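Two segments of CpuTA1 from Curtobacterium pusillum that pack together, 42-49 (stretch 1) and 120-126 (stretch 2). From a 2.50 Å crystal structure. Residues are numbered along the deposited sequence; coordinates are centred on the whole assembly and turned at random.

Stretch 1 42-49: VRITDLGI
Stretch 2 (120-126) LTRGIEG

One carboxylate oxygen of Asp46, OD1, serves two donors: Thr121 OG1 across the contact at 2.7 Å, and Gly48 N at 3.0 Å, capping the helix that starts at Leu47. Thr121 OG1 accepts from Gly123 N at 3.1 Å. Asp46 is t (chi1 -159°, chi2 -69°); Thr121 is p.

The backbones meet in a single beta bridge, Asp46 with Ile124, CA to CA 4.0 Å. Asp46 has phi/psi -67/128 and Ile124 -55/132. Two hydrogen bonds flank the pair: Leu47 N to Gly123 O, 2.8 Å (176°), and Glu125 N to Thr45 O, 3.1 Å. The chains therefore run in opposite directions; Gly48 CA lies 5.1 Å from Thr121 CA. A type I turn, Arg43 to Asp46, precedes the helix.

Gly123 has phi/psi 98/179, where a CB would jam against the preceding carbonyl. At Gly48 a CB would clash with Thr121 CG2.

Leu47 (m, t) points toward stretch 2 and makes van der Waals contacts. Its CD1 packs on the carbon part of Arg122, 3.7 Å from CB; its CD2 lies 3.6 Å from Glu125 CD. Ile124 (m, t) points away, but its end returns, with CD1 3.4 Å from Arg43 NH1, oblique to the guanidinium.

One water donates to Thr45 O and Glu125 OE2, both at 3.0 Å. Another links Thr45 OG1 (2.9 Å) to Glu125 O (2.7 Å).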

# COMPACT_ATOMS: atom_id res chain seq x y z
N VAL A 42 -13.25 -4.54 -10.71
CA VAL A 42 -12.33 -3.42 -10.68
C VAL A 42 -11.58 -3.36 -12.01
O VAL A 42 -11.15 -4.39 -12.54
CB VAL A 42 -11.35 -3.54 -9.50
CG1 VAL A 42 -10.46 -2.30 -9.43
CG2 VAL A 42 -12.13 -3.70 -8.20
N ARG A 43 -11.46 -2.16 -12.56
CA ARG A 43 -10.64 -1.99 -13.75
C ARG A 43 -9.17 -2.17 -13.39
O ARG A 43 -8.73 -1.83 -12.28
CB ARG A 43 -10.85 -0.62 -14.38
CG ARG A 43 -12.25 -0.38 -14.86
CD ARG A 43 -12.46 -0.97 -16.23
NE ARG A 43 -11.57 -0.33 -17.20
CZ ARG A 43 -11.76 0.88 -17.69
NH1 ARG A 43 -12.80 1.61 -17.31
NH2 ARG A 43 -10.89 1.38 -18.57
N ILE A 44 -8.41 -2.70 -14.34
CA ILE A 44 -7.00 -2.99 -14.11
C ILE A 44 -6.20 -1.71 -13.89
O ILE A 44 -5.14 -1.76 -13.27
CB ILE A 44 -6.43 -3.82 -15.28
CG1 ILE A 44 -5.10 -4.48 -14.88
CG2 ILE A 44 -6.22 -2.93 -16.51
CD1 ILE A 44 -5.14 -5.32 -13.59
N THR A 45 -6.68 -0.56 -14.37
CA THR A 45 -6.00 0.70 -14.10
C THR A 45 -6.64 1.50 -12.96
O THR A 45 -6.38 2.70 -12.84
CB THR A 45 -5.92 1.56 -15.37
OG1 THR A 45 -7.22 1.73 -15.93
CG2 THR A 45 -5.04 0.89 -16.41
N ASP A 46 -7.46 0.87 -12.13
CA ASP A 46 -7.93 1.55 -10.92
C ASP A 46 -6.74 1.77 -10.00
O ASP A 46 -5.98 0.85 -9.71
CB ASP A 46 -9.01 0.73 -10.22
CG ASP A 46 -9.88 1.58 -9.30
OD1 ASP A 46 -9.38 2.06 -8.26
OD2 ASP A 46 -11.08 1.76 -9.61
N LEU A 47 -6.56 3.02 -9.56
CA LEU A 47 -5.41 3.30 -8.71
C LEU A 47 -5.47 2.54 -7.40
O LEU A 47 -4.45 2.44 -6.69
CB LEU A 47 -5.31 4.81 -8.44
CG LEU A 47 -5.06 5.73 -9.63
CD1 LEU A 47 -5.32 7.19 -9.22
CD2 LEU A 47 -3.63 5.59 -10.14
N GLY A 48 -6.64 1.99 -7.05
CA GLY A 48 -6.74 1.13 -5.89
C GLY A 48 -5.86 -0.11 -5.98
O GLY A 48 -5.32 -0.57 -4.97
N ILE A 49 -5.70 -0.67 -7.18
CA ILE A 49 -4.86 -1.84 -7.34
C ILE A 49 -3.50 -1.50 -7.94
O ILE A 49 -2.48 -2.08 -7.55
CB ILE A 49 -5.56 -2.95 -8.15
CG1 ILE A 49 -4.56 -4.09 -8.41
CG2 ILE A 49 -6.14 -2.41 -9.44
CD1 ILE A 49 -5.17 -5.47 -8.45
N LEU A 120 -12.72 2.61 -0.80
CA LEU A 120 -12.79 3.87 -1.52
C LEU A 120 -11.42 4.18 -2.11
O LEU A 120 -10.45 4.31 -1.37
CB LEU A 120 -13.25 5.01 -0.60
CG LEU A 120 -13.21 6.45 -1.13
CD1 LEU A 120 -14.00 6.56 -2.41
CD2 LEU A 120 -13.76 7.41 -0.09
N THR A 121 -11.35 4.31 -3.44
CA THR A 121 -10.08 4.56 -4.12
C THR A 121 -10.15 5.87 -4.92
O THR A 121 -11.22 6.45 -5.13
CB THR A 121 -9.70 3.42 -5.07
OG1 THR A 121 -10.44 3.57 -6.29
CG2 THR A 121 -10.01 2.06 -4.45
N ARG A 122 -8.98 6.31 -5.37
CA ARG A 122 -8.88 7.51 -6.20
C ARG A 122 -9.45 7.29 -7.60
O ARG A 122 -9.57 8.26 -8.36
CB ARG A 122 -7.42 7.99 -6.28
CG ARG A 122 -7.24 9.50 -6.58
CD ARG A 122 -5.80 9.99 -6.31
NE ARG A 122 -5.26 9.54 -5.02
CZ ARG A 122 -5.36 10.21 -3.86
NH1 ARG A 122 -5.98 11.38 -3.81
NH2 ARG A 122 -4.85 9.69 -2.75
N GLY A 123 -9.81 6.06 -7.96
CA GLY A 123 -10.49 5.77 -9.20
C GLY A 123 -9.56 5.29 -10.31
O GLY A 123 -8.34 5.16 -10.16
N ILE A 124 -10.20 5.02 -11.45
CA ILE A 124 -9.49 4.77 -12.70
C ILE A 124 -8.58 5.95 -13.01
O ILE A 124 -9.00 7.11 -12.95
CB ILE A 124 -10.52 4.54 -13.82
CG1 ILE A 124 -11.55 3.49 -13.38
CG2 ILE A 124 -9.80 4.19 -15.12
CD1 ILE A 124 -12.73 3.32 -14.32
N GLU A 125 -7.34 5.65 -13.37
CA GLU A 125 -6.33 6.69 -13.52
C GLU A 125 -6.63 7.55 -14.75
O GLU A 125 -7.07 7.05 -15.79
CB GLU A 125 -4.93 6.08 -13.61
CG GLU A 125 -3.84 7.10 -13.94
CD GLU A 125 -2.48 6.70 -13.40
OE1 GLU A 125 -1.81 7.57 -12.78
OE2 GLU A 125 -2.07 5.53 -13.59
N GLY A 126 -6.39 8.86 -14.62
CA GLY A 126 -6.68 9.81 -15.67
C GLY A 126 -8.09 10.35 -15.67
O GLY A 126 -8.43 11.17 -16.54
O HOH W 1 -3.38 2.98 -12.71
O HOH W 2 -7.06 4.54 -16.69